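Local coordinates for signal recognition particle 54 kDa protein (Aeropyrum pernix, PDB 7EPK), which is an SRP54-family subunit of the signal recognition particle, built from a helical bundle, a P-loop GTPase domain and a helical signal peptide binding domain, at residues R66-I71 and L300-S305; E307-L312 and Q347-A352; D313-D318 and Y330-A335; G322-R327 and N419-M424; R334-L339 and G361-G366. All coordinates share one frame; numbering follows the deposited sequence.

Interaction 1 of 5, residues R66-I71 and L300-S305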
# COMPACT_ATOMS: atom_id res chain seq x y z
N ARG A 66 7.71 -23.09 5.09
CA ARG A 66 8.67 -22.69 4.01
C ARG A 66 7.98 -21.95 2.85
O ARG A 66 8.50 -20.90 2.44
CB ARG A 66 9.42 -23.93 3.50
CG ARG A 66 8.59 -25.19 3.25
CD ARG A 66 7.07 -25.21 3.47
NE ARG A 66 6.33 -26.20 2.69
CZ ARG A 66 5.00 -26.23 2.51
NH1 ARG A 66 4.21 -25.30 3.01
NH2 ARG A 66 4.46 -27.21 1.80
N ARG A 67 6.88 -22.48 2.31
CA ARG A 67 6.21 -21.93 1.11
C ARG A 67 5.54 -20.61 1.50
O ARG A 67 5.79 -19.61 0.80
CB ARG A 67 5.19 -22.90 0.53
CG ARG A 67 5.83 -24.04 -0.25
CD ARG A 67 4.86 -25.19 -0.49
NE ARG A 67 5.61 -26.40 -0.73
CZ ARG A 67 5.68 -27.00 -1.90
NH1 ARG A 67 5.00 -26.50 -2.92
NH2 ARG A 67 6.43 -28.08 -2.05
N ASP A 68 4.75 -20.61 2.57
CA ASP A 68 4.03 -19.39 3.03
C ASP A 68 5.07 -18.26 3.17
O ASP A 68 4.78 -17.14 2.73
CB ASP A 68 3.16 -19.65 4.28
CG ASP A 68 1.95 -20.54 4.02
OD1 ASP A 68 1.57 -20.69 2.84
OD2 ASP A 68 1.38 -21.10 5.01
N TRP A 69 6.26 -18.56 3.67
CA TRP A 69 7.29 -17.53 3.94
C TRP A 69 7.87 -17.02 2.63
O TRP A 69 8.43 -15.91 2.61
CB TRP A 69 8.41 -18.10 4.81
CG TRP A 69 9.42 -17.09 5.25
CD1 TRP A 69 10.77 -17.14 5.04
CD2 TRP A 69 9.16 -15.90 6.02
NE1 TRP A 69 11.37 -16.05 5.64
CE2 TRP A 69 10.41 -15.27 6.23
CE3 TRP A 69 8.01 -15.29 6.53
CZ2 TRP A 69 10.53 -14.07 6.95
CZ3 TRP A 69 8.12 -14.11 7.24
CH2 TRP A 69 9.37 -13.51 7.44
N MET A 70 7.86 -17.85 1.60
CA MET A 70 8.55 -17.51 0.34
C MET A 70 7.62 -16.59 -0.45
O MET A 70 8.13 -15.63 -1.02
CB MET A 70 8.90 -18.76 -0.49
CG MET A 70 9.70 -18.43 -1.73
SD MET A 70 11.26 -17.63 -1.35
CE MET A 70 11.99 -17.67 -2.99
N ILE A 71 6.32 -16.88 -0.47
CA ILE A 71 5.32 -16.02 -1.16
C ILE A 71 5.29 -14.65 -0.46
O ILE A 71 5.22 -13.63 -1.16
CB ILE A 71 3.95 -16.70 -1.22
CG1 ILE A 71 4.01 -17.95 -2.09
CG2 ILE A 71 2.89 -15.72 -1.72
CD1 ILE A 71 4.49 -17.66 -3.50
N LEU A 300 -1.20 -14.21 4.63
CA LEU A 300 -0.57 -13.18 5.52
C LEU A 300 -1.18 -13.28 6.91
O LEU A 300 -0.44 -13.04 7.86
CB LEU A 300 -0.71 -11.77 4.94
CG LEU A 300 0.54 -11.21 4.26
CD1 LEU A 300 0.84 -11.94 2.96
CD2 LEU A 300 0.40 -9.72 3.99
N GLU A 301 -2.47 -13.65 7.03
CA GLU A 301 -3.13 -13.91 8.34
C GLU A 301 -2.62 -15.25 8.89
O GLU A 301 -2.10 -15.25 10.02
CB GLU A 301 -4.66 -13.83 8.25
CG GLU A 301 -5.22 -12.47 8.68
CD GLU A 301 -5.04 -12.12 10.15
OE1 GLU A 301 -4.59 -10.98 10.44
OE2 GLU A 301 -5.35 -12.97 11.01
N ARG A 302 -2.72 -16.33 8.11
CA ARG A 302 -2.13 -17.67 8.42
C ARG A 302 -0.74 -17.51 9.07
O ARG A 302 -0.45 -18.29 9.98
CB ARG A 302 -2.08 -18.51 7.14
CG ARG A 302 -1.59 -19.94 7.31
CD ARG A 302 -2.05 -20.85 6.19
NE ARG A 302 -1.63 -20.36 4.88
CZ ARG A 302 -2.34 -20.42 3.74
NH1 ARG A 302 -1.84 -19.94 2.62
NH2 ARG A 302 -3.55 -20.95 3.72
N ILE A 303 0.06 -16.52 8.65
CA ILE A 303 1.41 -16.21 9.23
C ILE A 303 1.25 -15.40 10.53
O ILE A 303 1.89 -15.78 11.51
CB ILE A 303 2.32 -15.47 8.22
CG1 ILE A 303 2.80 -16.39 7.08
CG2 ILE A 303 3.50 -14.81 8.92
CD1 ILE A 303 3.62 -15.69 6.01
N LYS A 304 0.46 -14.32 10.53
CA LYS A 304 0.33 -13.39 11.70
C LYS A 304 -0.31 -14.12 12.91
O LYS A 304 0.16 -13.90 14.04
CB LYS A 304 -0.41 -12.10 11.32
CG LYS A 304 0.44 -10.82 11.25
CD LYS A 304 1.80 -10.95 10.53
CE LYS A 304 1.89 -10.29 9.17
NZ LYS A 304 1.77 -11.24 8.03
N SER A 305 -1.30 -14.99 12.71
CA SER A 305 -1.81 -15.90 13.77
C SER A 305 -0.61 -16.55 14.46
O SER A 305 -0.42 -16.30 15.66
CB SER A 305 -2.72 -16.95 13.23
OG SER A 305 -3.72 -16.36 12.42
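Asp-68 and Ile-303 bring the SRP54-type helical bundle against the long helix 293-320: their CA atoms, 7.4 Å apart, are the nearest pair across segments 66-71 and 300-305. The two short helical axes approach to 10.2 Å at a signed crossing angle of -117°, so this is a steep helix-helix crossing with few touching residues.

The polar part is a salt bridge between Asp-68 and Arg-302. Arg-302 NE lies 3.1 Å from Asp-68 OD2, but the N-H points poorly at its acceptor (126°), which makes the hydrogen bond within the pair weak. The carboxylate and guanidinium planes are nearly parallel, 15° apart, with OD2 reaching the guanidinium obliquely, although the side chains run at about a right angle to each other. Arg-302 NH1 stands 3.5 Å from Asp-68 OD1, which would add to the attraction without being a hydrogen bond. The arginine chain leaves with CG anti to the backbone N and then bends at chi3, which turns NE towards the carboxylate. Asp-68 itself is buried and also packs on Leu-13 and Leu-299, while Arg-302 is exposed; the bridge therefore sits at the border between covered and solvent-facing parts.

The apolar part belongs to Ile-303. Its side chain also meets Val-64, and Ile-71, later on helix 66-81, continues the packing onto Leu-296 and Leu-299. The CD1 methyl of Ile-303 rests 3.8 Å from the backbone Asp-68 O and meets the Trp-69 indole at its edge, near the ring plane, with Trp-69 CE3 4.4 Å from Ile-303 CD1.

Interaction 2 of 5, residues E307-L312 and Q347-A352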
# COMPACT_ATOMS: atom_id res chain seq x y z
N GLU A 307 2.63 -16.00 14.47
CA GLU A 307 3.58 -15.08 15.15
C GLU A 307 2.95 -14.61 16.47
O GLU A 307 3.70 -14.32 17.42
CB GLU A 307 3.94 -13.92 14.23
CG GLU A 307 4.67 -14.38 12.97
CD GLU A 307 5.37 -13.29 12.17
OE1 GLU A 307 5.80 -12.27 12.78
OE2 GLU A 307 5.50 -13.47 10.94
N GLU A 308 1.62 -14.54 16.53
CA GLU A 308 0.88 -14.19 17.77
C GLU A 308 1.04 -15.37 18.75
O GLU A 308 1.69 -15.17 19.82
CB GLU A 308 -0.56 -13.79 17.44
CG GLU A 308 -0.70 -12.41 16.79
CD GLU A 308 -2.03 -12.13 16.08
OE1 GLU A 308 -2.33 -10.94 15.82
OE2 GLU A 308 -2.76 -13.09 15.75
N ALA A 309 0.54 -16.56 18.38
CA ALA A 309 0.65 -17.84 19.13
C ALA A 309 2.09 -18.09 19.63
O ALA A 309 2.23 -18.60 20.76
CB ALA A 309 0.18 -18.99 18.29
N GLY A 310 3.11 -17.74 18.84
CA GLY A 310 4.54 -17.80 19.22
C GLY A 310 4.86 -16.93 20.43
O GLY A 310 5.63 -17.40 21.31
N GLU A 311 4.31 -15.71 20.49
CA GLU A 311 4.40 -14.81 21.67
C GLU A 311 3.70 -15.46 22.86
O GLU A 311 4.28 -15.47 23.96
CB GLU A 311 3.82 -13.42 21.40
CG GLU A 311 4.86 -12.38 21.02
CD GLU A 311 5.80 -11.94 22.13
OE1 GLU A 311 5.67 -10.78 22.60
OE2 GLU A 311 6.66 -12.75 22.52
N LEU A 312 2.50 -16.02 22.66
CA LEU A 312 1.78 -16.76 23.72
C LEU A 312 2.59 -18.00 24.12
O LEU A 312 2.71 -18.24 25.33
CB LEU A 312 0.39 -17.15 23.23
CG LEU A 312 -0.52 -17.77 24.29
CD1 LEU A 312 -0.77 -16.81 25.44
CD2 LEU A 312 -1.84 -18.21 23.68
N GLN A 347 -5.39 -24.79 18.16
CA GLN A 347 -4.77 -24.48 19.48
C GLN A 347 -3.25 -24.65 19.37
O GLN A 347 -2.53 -23.67 19.66
CB GLN A 347 -5.37 -25.40 20.55
CG GLN A 347 -5.63 -24.72 21.88
CD GLN A 347 -4.37 -24.32 22.61
OE1 GLN A 347 -3.30 -24.88 22.41
NE2 GLN A 347 -4.51 -23.33 23.48
N MET A 348 -2.80 -25.85 18.96
CA MET A 348 -1.40 -26.31 18.71
C MET A 348 -0.39 -25.47 19.50
O MET A 348 0.42 -24.78 18.84
CB MET A 348 -1.03 -26.26 17.22
CG MET A 348 -2.12 -26.73 16.26
SD MET A 348 -2.58 -28.49 16.41
CE MET A 348 -1.35 -29.26 15.34
N LEU A 349 -0.41 -25.57 20.83
CA LEU A 349 0.49 -24.81 21.75
C LEU A 349 0.99 -25.74 22.87
O LEU A 349 0.17 -26.29 23.61
CB LEU A 349 -0.29 -23.62 22.33
CG LEU A 349 0.30 -22.22 22.10
CD1 LEU A 349 1.81 -22.20 22.33
CD2 LEU A 349 -0.04 -21.70 20.71
N PRO A 350 2.32 -25.98 23.01
CA PRO A 350 2.85 -26.76 24.13
C PRO A 350 2.50 -26.13 25.48
O PRO A 350 1.72 -26.72 26.21
CB PRO A 350 4.38 -26.77 23.91
CG PRO A 350 4.56 -26.43 22.45
CD PRO A 350 3.38 -25.56 22.08
N GLY A 351 3.06 -24.94 25.77
CA GLY A 351 2.85 -24.19 27.02
C GLY A 351 1.38 -23.98 27.30
O GLY A 351 0.89 -24.57 28.27
N ALA A 352 0.69 -23.21 26.45
CA ALA A 352 -0.71 -22.74 26.63
C ALA A 352 -1.69 -23.91 26.86
O ALA A 352 -2.67 -23.70 27.61
CB ALA A 352 -1.13 -21.91 25.45
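Leu-349 lays its isobutyl group over Ala-309: Leu-349 CD2 is 3.6 Å from Ala-309 CB and 3.8 Å from the backbone Ala-309 O, while the other methyl, Leu-349 CD1, adds a looser approach at 3.9 Å from the same Ala-309 O. One methyl of the leucine thus meets both the CB and the carbonyl of a single residue of segment 307-312, part of helix 293-320. The backbone spacing at this pair is 7.4 Å from Ala-309 CA to Leu-349 CA.

One turn further on, the roles of large and small exchange. Leu-312 now supplies the branched chain and Ala-352 the single methyl, with Leu-312 CD2 at 4.2 Å from Ala-352 CB. CG of Leu-312 is anti to its backbone N (chi1 -173°), which carries the CD2 methyl across to the alanine. Leu-312 is buried, for it also meets Leu-342 and Met-336, and Ala-352 is backed by Leu-363.

No hydrogen bond joins the two segments; the side-chain contacts are apolar. Leu-349 occupies the N-cap position of helix 350-356, so the contact lies where that helix begins, packed on helix 293-320, while Asp-313 packs beside Leu-349 and Pro-350. Segment 347-352 lies in the connection between helices 326-337 and 367-379, consistent with the finger loop region of SRP54 relatives, in an all-helical signal peptide binding domain.

Interaction 3 of 5, residues D313-D318 and Y330-A335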
# COMPACT_ATOMS: atom_id res chain seq x y z
N ASP A 313 3.13 -18.73 23.14
CA ASP A 313 4.03 -19.90 23.34
C ASP A 313 5.10 -19.56 24.37
O ASP A 313 5.20 -20.30 25.38
CB ASP A 313 4.68 -20.33 22.02
CG ASP A 313 5.44 -21.64 22.10
OD1 ASP A 313 6.66 -21.59 22.38
OD2 ASP A 313 4.81 -22.70 21.88
N ARG A 314 5.88 -18.50 24.12
CA ARG A 314 6.98 -18.06 25.01
C ARG A 314 6.38 -17.65 26.36
O ARG A 314 6.95 -18.02 27.39
CB ARG A 314 7.79 -16.93 24.36
CG ARG A 314 8.83 -16.32 25.29
CD ARG A 314 9.98 -15.66 24.56
NE ARG A 314 9.62 -14.36 24.03
CZ ARG A 314 9.53 -13.24 24.74
NH1 ARG A 314 9.76 -13.25 26.04
NH2 ARG A 314 9.20 -12.11 24.14
N ALA A 315 5.25 -16.94 26.36
CA ALA A 315 4.63 -16.37 27.58
C ALA A 315 4.20 -17.50 28.52
O ALA A 315 4.51 -17.41 29.72
CB ALA A 315 3.46 -15.50 27.21
N ALA A 316 3.51 -18.52 27.99
CA ALA A 316 3.15 -19.77 28.71
C ALA A 316 4.43 -20.52 29.08
O ALA A 316 4.59 -20.84 30.27
CB ALA A 316 2.25 -20.63 27.86
N GLU A 317 5.30 -20.78 28.11
CA GLU A 317 6.59 -21.48 28.35
C GLU A 317 7.34 -20.77 29.49
O GLU A 317 7.80 -21.47 30.40
CB GLU A 317 7.38 -21.59 27.04
CG GLU A 317 8.69 -22.35 27.15
CD GLU A 317 8.61 -23.78 27.69
OE1 GLU A 317 7.54 -24.40 27.58
OE2 GLU A 317 9.63 -24.26 28.22
N ASP A 318 7.43 -19.44 29.46
CA ASP A 318 8.19 -18.61 30.44
C ASP A 318 7.56 -18.71 31.83
O ASP A 318 8.27 -18.49 32.82
CB ASP A 318 8.32 -17.13 30.02
CG ASP A 318 9.75 -16.65 29.78
OD1 ASP A 318 10.68 -17.27 30.36
OD2 ASP A 318 9.94 -15.65 29.04
N TYR A 330 2.65 -8.89 30.87
CA TYR A 330 2.35 -7.82 29.90
C TYR A 330 2.39 -8.37 28.47
O TYR A 330 1.51 -8.00 27.69
CB TYR A 330 3.34 -6.66 30.04
CG TYR A 330 2.98 -5.51 29.16
CD1 TYR A 330 2.09 -4.54 29.59
CD2 TYR A 330 3.48 -5.39 27.88
CE1 TYR A 330 1.76 -3.46 28.80
CE2 TYR A 330 3.15 -4.32 27.07
CZ TYR A 330 2.29 -3.34 27.53
OH TYR A 330 1.96 -2.27 26.75
N ARG A 331 3.40 -9.19 28.14
CA ARG A 331 3.60 -9.76 26.79
C ARG A 331 2.52 -10.82 26.56
O ARG A 331 2.01 -10.91 25.41
CB ARG A 331 4.99 -10.38 26.63
CG ARG A 331 6.10 -9.37 26.42
CD ARG A 331 7.42 -10.02 26.03
NE ARG A 331 8.55 -9.11 26.25
CZ ARG A 331 9.30 -9.08 27.35
NH1 ARG A 331 10.28 -8.19 27.45
NH2 ARG A 331 9.09 -9.93 28.33
N GLN A 332 2.21 -11.59 27.61
CA GLN A 332 1.16 -12.63 27.64
C GLN A 332 -0.19 -11.99 27.31
O GLN A 332 -0.86 -12.51 26.42
CB GLN A 332 1.13 -13.30 29.01
CG GLN A 332 0.15 -14.47 29.09
CD GLN A 332 0.12 -15.04 30.49
OE1 GLN A 332 1.14 -15.50 31.01
NE2 GLN A 332 -1.05 -14.96 31.10
N LEU A 333 -0.55 -10.89 27.97
CA LEU A 333 -1.86 -10.21 27.78
C LEU A 333 -1.93 -9.67 26.35
O LEU A 333 -2.90 -10.01 25.64
CB LEU A 333 -2.05 -9.09 28.81
CG LEU A 333 -2.09 -9.55 30.27
CD1 LEU A 333 -1.96 -8.38 31.23
CD2 LEU A 333 -3.34 -10.35 30.56
N ARG A 334 -0.93 -8.88 25.94
CA ARG A 334 -0.83 -8.33 24.55
C ARG A 334 -1.14 -9.46 23.56
O ARG A 334 -2.01 -9.28 22.72
CB ARG A 334 0.54 -7.75 24.24
CG ARG A 334 0.66 -7.21 22.82
CD ARG A 334 1.99 -6.54 22.51
NE ARG A 334 2.55 -6.98 21.24
CZ ARG A 334 2.99 -8.22 20.98
NH1 ARG A 334 2.93 -9.18 21.90
NH2 ARG A 334 3.47 -8.50 19.78
N ALA A 335 -0.45 -10.59 23.71
CA ALA A 335 -0.57 -11.79 22.84
C ALA A 335 -2.02 -12.31 22.85
O ALA A 335 -2.59 -12.50 21.76
CB ALA A 335 0.41 -12.85 23.29
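Arg-314 and Arg-331 meet at an angle, their guanidinium planes 56° apart, so the two groups do not stack. The nearest approach is made by one terminal nitrogen against aliphatic chain: Arg-314 NH2 is 3.3 Å from Arg-331 CD. Arg-331 NE follows at 3.7 Å from Arg-314 NH2 and lies at the edge of the Arg-314 guanidinium, in its plane. The different chain shapes bring this about: Arg-314 is bent at chi3 (77°), whereas Arg-331 is extended from CG to NE. Two positive groups so close should repel, but Glu-311 forms a salt bridge with Arg-314 NH2 and also touches Arg-331, which may partly offset the repulsion. Asp-318 adds a long ion pair to Arg-314 NH1.

Beside the arginines, an alanine methyl packs on the aliphatic part of Gln-332. Ala-315 CB points towards the other helix and meets Gln-332 CB at 3.7 Å, with Gln-332 CG at 3.9 Å from the same Ala-315 CB. The CA atoms of Ala-315 and Gln-332 are 5.1 Å apart, a close backbone approach that the small alanine allows. Gln-332 then runs on, extended beyond CG, past the methyl, and its NE2 is hydrogen-bonded to Tyr-416 OH.

The contact thus pairs the C-terminal part of helix 293-320 with helix 326-337, which next turns Leu-333 onto Met-370, Trp-373 and Met-374 of helix 367-379.

Interaction 4 of 5, residues G322-R327 and N419-M424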
# COMPACT_ATOMS: atom_id res chain seq x y z
N GLY A 322 8.85 -21.22 35.22
CA GLY A 322 8.74 -20.51 36.51
C GLY A 322 9.28 -19.09 36.49
O GLY A 322 9.49 -18.55 37.59
N ARG A 323 9.47 -18.49 35.31
CA ARG A 323 10.20 -17.20 35.11
C ARG A 323 9.21 -16.03 35.09
O ARG A 323 9.63 -14.94 34.68
CB ARG A 323 11.02 -17.22 33.80
CG ARG A 323 12.39 -17.88 33.91
CD ARG A 323 13.44 -17.02 34.61
NE ARG A 323 14.79 -17.25 34.07
CZ ARG A 323 15.50 -16.38 33.34
NH1 ARG A 323 15.04 -15.17 33.06
NH2 ARG A 323 16.70 -16.72 32.91
N ILE A 324 7.98 -16.23 35.57
CA ILE A 324 6.88 -15.22 35.49
C ILE A 324 7.32 -13.89 36.12
O ILE A 324 7.96 -13.93 37.20
CB ILE A 324 5.58 -15.76 36.14
CG1 ILE A 324 4.39 -14.83 35.87
CG2 ILE A 324 5.76 -16.02 37.63
CD1 ILE A 324 3.03 -15.48 36.04
N THR A 325 6.98 -12.78 35.45
CA THR A 325 7.22 -11.36 35.84
C THR A 325 6.13 -10.45 35.26
O THR A 325 5.27 -10.96 34.51
CB THR A 325 8.55 -10.80 35.33
OG1 THR A 325 8.42 -10.73 33.90
CG2 THR A 325 9.76 -11.60 35.79
N MET A 326 6.16 -9.15 35.58
CA MET A 326 5.20 -8.16 35.04
C MET A 326 5.40 -8.03 33.53
O MET A 326 4.41 -7.75 32.83
CB MET A 326 5.37 -6.79 35.70
CG MET A 326 4.81 -6.73 37.12
SD MET A 326 3.10 -7.37 37.29
CE MET A 326 2.90 -7.20 39.06
N ARG A 327 6.63 -8.25 33.04
CA ARG A 327 6.97 -8.13 31.59
C ARG A 327 6.45 -9.36 30.87
O ARG A 327 5.96 -9.20 29.73
CB ARG A 327 8.47 -7.91 31.38
CG ARG A 327 8.88 -6.47 31.63
CD ARG A 327 10.38 -6.24 31.76
NE ARG A 327 10.63 -4.82 31.89
CZ ARG A 327 11.83 -4.26 31.80
NH1 ARG A 327 11.96 -2.96 31.90
NH2 ARG A 327 12.90 -5.02 31.63
N ASN A 419 -0.29 -16.02 42.28
CA ASN A 419 -1.03 -17.30 42.18
C ASN A 419 -0.38 -18.15 41.07
O ASN A 419 -0.12 -19.34 41.33
CB ASN A 419 -2.54 -17.09 41.99
CG ASN A 419 -3.36 -18.10 42.76
OD1 ASN A 419 -3.34 -19.29 42.46
ND2 ASN A 419 -4.09 -17.63 43.76
N LEU A 420 -0.10 -17.56 39.91
CA LEU A 420 0.61 -18.26 38.81
C LEU A 420 1.94 -18.75 39.37
O LEU A 420 2.21 -19.96 39.25
CB LEU A 420 0.82 -17.34 37.60
CG LEU A 420 -0.22 -17.45 36.49
CD1 LEU A 420 -0.09 -18.78 35.75
CD2 LEU A 420 -1.64 -17.28 37.02
N LYS A 421 2.70 -17.86 40.02
CA LYS A 421 4.10 -18.11 40.46
C LYS A 421 4.19 -19.28 41.45
O LYS A 421 5.19 -20.04 41.38
CB LYS A 421 4.70 -16.87 41.12
CG LYS A 421 6.14 -17.08 41.54
CD LYS A 421 7.02 -15.93 41.18
CE LYS A 421 6.67 -14.68 41.95
NZ LYS A 421 7.83 -13.76 41.98
N THR A 422 3.20 -19.40 42.35
CA THR A 422 3.06 -20.50 43.34
C THR A 422 2.98 -21.83 42.60
O THR A 422 3.88 -22.66 42.81
CB THR A 422 1.82 -20.33 44.23
OG1 THR A 422 1.78 -19.03 44.84
CG2 THR A 422 1.76 -21.37 45.33
N MET A 423 1.97 -22.01 41.75
CA MET A 423 1.62 -23.30 41.09
C MET A 423 2.87 -23.96 40.49
O MET A 423 3.04 -25.19 40.68
CB MET A 423 0.59 -23.09 39.98
CG MET A 423 -0.73 -22.55 40.47
SD MET A 423 -1.81 -22.15 39.10
CE MET A 423 -2.85 -20.90 39.85
N MET A 424 3.71 -23.19 39.79
CA MET A 424 4.85 -23.71 38.98
C MET A 424 6.05 -24.03 39.89
O MET A 424 7.14 -24.29 39.34
CB MET A 424 5.24 -22.70 37.89
CG MET A 424 4.39 -22.80 36.62
SD MET A 424 2.60 -22.55 36.85
CE MET A 424 2.01 -24.24 36.71
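Ile-324 spreads its two branches over adjacent residues of helix 409-423. Its CD1 methyl reaches the root of one side chain, Ile-324 CD1 lying 3.3 Å from Leu-420 CB, and the two side chains cross at about a right angle. The other branch takes the adjacent residue: Ile-324 CG2 is 3.7 Å from Lys-421 CB and also packs along the aliphatic chain, 3.8 Å from Lys-421 CD. CG1 anti to the backbone N (chi1 -171°) splits the branches in this way. Lys-421, bent at chi2 and chi3, sends its NZ to Tyr-417 OH. At the end of the helix, Gly-322 CA approaches Met-424 CB at 4.4 Å.

Val-319 forms the next shell, touching Ile-324, Leu-420 and Met-424. It belongs to helix 293-320, whose end sets the course of the connecting residues: Gly-322, with phi 75°, is the C-prime residue of a Schellman motif in which Arg-323 N bonds Asp-318 O and Gly-322 N bonds Val-319 O. Immediately after Ile-324, Thr-325 is the N-cap of helix 326-337, its OG1 hydrogen-bonded to Thr-328 N and weakly to Arg-327 N. A Schellman motif, one inward isoleucine and an N-cap thus make a short helix-to-helix connection, packed on helix 409-423, the last in the modelled chain.

Interaction 5 of 5, residues R334-L339 and G361-G366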
# COMPACT_ATOMS: atom_id res chain seq x y z
N ARG A 334 -0.93 -8.88 25.94
CA ARG A 334 -0.83 -8.33 24.55
C ARG A 334 -1.14 -9.46 23.56
O ARG A 334 -2.01 -9.28 22.72
CB ARG A 334 0.54 -7.75 24.24
CG ARG A 334 0.66 -7.21 22.82
CD ARG A 334 1.99 -6.54 22.51
NE ARG A 334 2.55 -6.98 21.24
CZ ARG A 334 2.99 -8.22 20.98
NH1 ARG A 334 2.93 -9.18 21.90
NH2 ARG A 334 3.47 -8.50 19.78
N ALA A 335 -0.45 -10.59 23.71
CA ALA A 335 -0.57 -11.79 22.84
C ALA A 335 -2.02 -12.31 22.85
O ALA A 335 -2.59 -12.50 21.76
CB ALA A 335 0.41 -12.85 23.29
N MET A 336 -2.58 -12.52 24.04
CA MET A 336 -3.95 -13.06 24.24
C MET A 336 -4.99 -12.12 23.62
O MET A 336 -5.87 -12.61 22.85
CB MET A 336 -4.25 -13.23 25.73
CG MET A 336 -3.43 -14.31 26.38
SD MET A 336 -3.64 -14.26 28.16
CE MET A 336 -5.22 -15.09 28.28
N ARG A 337 -4.90 -10.82 23.92
CA ARG A 337 -5.80 -9.77 23.38
C ARG A 337 -5.93 -9.92 21.86
O ARG A 337 -6.98 -10.40 21.42
CB ARG A 337 -5.31 -8.39 23.81
CG ARG A 337 -5.61 -8.06 25.26
CD ARG A 337 -5.33 -6.61 25.58
NE ARG A 337 -6.16 -5.75 24.76
CZ ARG A 337 -6.09 -4.42 24.75
NH1 ARG A 337 -5.23 -3.79 25.54
NH2 ARG A 337 -6.89 -3.74 23.95
N LYS A 338 -4.92 -9.55 21.07
CA LYS A 338 -4.94 -9.79 19.60
C LYS A 338 -4.71 -11.28 19.38
O LYS A 338 -3.54 -11.66 19.18
CB LYS A 338 -3.98 -8.93 18.77
CG LYS A 338 -2.55 -8.72 19.27
CD LYS A 338 -1.92 -7.42 18.75
CE LYS A 338 -2.78 -6.18 18.99
NZ LYS A 338 -2.23 -4.96 18.35
N LEU A 339 -5.79 -12.06 19.46
CA LEU A 339 -5.84 -13.52 19.20
C LEU A 339 -7.30 -13.99 19.31
O LEU A 339 -7.80 -14.54 18.32
CB LEU A 339 -4.94 -14.25 20.20
CG LEU A 339 -4.31 -15.57 19.73
CD1 LEU A 339 -4.12 -15.62 18.22
CD2 LEU A 339 -2.97 -15.79 20.42
N GLY A 361 -8.38 -20.81 34.71
CA GLY A 361 -8.68 -19.37 34.81
C GLY A 361 -7.46 -18.48 34.62
O GLY A 361 -7.54 -17.30 34.98
N ALA A 362 -6.37 -19.04 34.07
CA ALA A 362 -5.13 -18.31 33.68
C ALA A 362 -5.28 -17.77 32.25
O ALA A 362 -4.89 -16.60 32.04
CB ALA A 362 -3.93 -19.22 33.79
N LEU A 363 -5.80 -18.57 31.31
CA LEU A 363 -6.03 -18.18 29.89
C LEU A 363 -7.53 -17.95 29.64
O LEU A 363 -7.97 -18.19 28.49
CB LEU A 363 -5.48 -19.25 28.94
CG LEU A 363 -4.03 -19.65 29.16
CD1 LEU A 363 -3.53 -20.55 28.04
CD2 LEU A 363 -3.14 -18.41 29.29
N LYS A 364 -8.27 -17.50 30.66
CA LYS A 364 -9.73 -17.19 30.59
C LYS A 364 -9.99 -15.83 31.26
O LYS A 364 -10.81 -15.75 32.20
CB LYS A 364 -10.53 -18.34 31.22
CG LYS A 364 -11.77 -18.75 30.43
CD LYS A 364 -12.90 -19.26 31.29
CE LYS A 364 -13.48 -20.57 30.79
NZ LYS A 364 -12.50 -21.68 30.87
N LEU A 365 -9.30 -14.80 30.79
CA LEU A 365 -9.52 -13.39 31.22
C LEU A 365 -10.36 -12.75 30.10
O LEU A 365 -10.26 -13.25 28.95
CB LEU A 365 -8.17 -12.69 31.40
CG LEU A 365 -7.21 -13.21 32.47
CD1 LEU A 365 -7.20 -14.73 32.57
CD2 LEU A 365 -5.79 -12.73 32.20
N GLY A 366 -11.17 -11.73 30.41
CA GLY A 366 -11.95 -10.97 29.41
C GLY A 366 -11.05 -10.18 28.48
O GLY A 366 -9.83 -10.30 28.61
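Ala-362 O, in the loop between helices 350-356 and 367-379, takes a hydrogen bond from Tyr-416 OH and is also approached by the methyl of Met-336, with Met-336 CE 4.1 Å from Ala-362 O. The tyrosine satisfies the polar need of this buried carbonyl. The setting is the all-helical signal peptide binding domain, where the end of helix 326-337 faces the irregular segment 361-366.

Met-336 carries the contact from the helical side. CG is anti to the carbonyl carbon, and after a straight chi2 the chain bends at chi3 (79°), which brings the terminal methyl onto the loop. The CE methyl therefore does all of the close touching, against backbone as much as side chain. No hydrogen bond joins the two segments.

Around this point Met-336 also touches Met-370 of helix 367-379, while Leu-363 leans on Leu-355 and Ala-356 of helix 350-356. Nearby, the salt bridge of Arg-337 NE with Glu-367 ties the end of helix 326-337 to helix 367-379. After Arg-337, Lys-338 centres an inverse gamma turn. The methyl of Met-336 lands on the root of Leu-363, Met-336 CE standing 3.6 Å from Leu-363 CA, and Met-336 CE is 4.0 Å from Leu-363 CD2.

Helix 293-320 runs through interactions 1, 2 and 3, with centres 16 Å apart between 1 and 2 and 8 Å between 2 and 3; it thus joins the bundle crossing to the signal peptide binding domain. There, interactions 2, 3 and 5 form one continuous packing: Ala-316 CB meets Ala-352 N at 3.3 Å, Glu-308 CD meets Lys-338 O at 3.5 Å, and Leu-333 CD2 meets Leu-365 CD2 at 3.8 Å. The Schellman turn connects interactions 3 and 4, whose centres are 11 Å apart; the centre of interaction 4 is 32 Å from that of interaction 1. GDP binds among residues 104 to 273, a range that includes none of these segments.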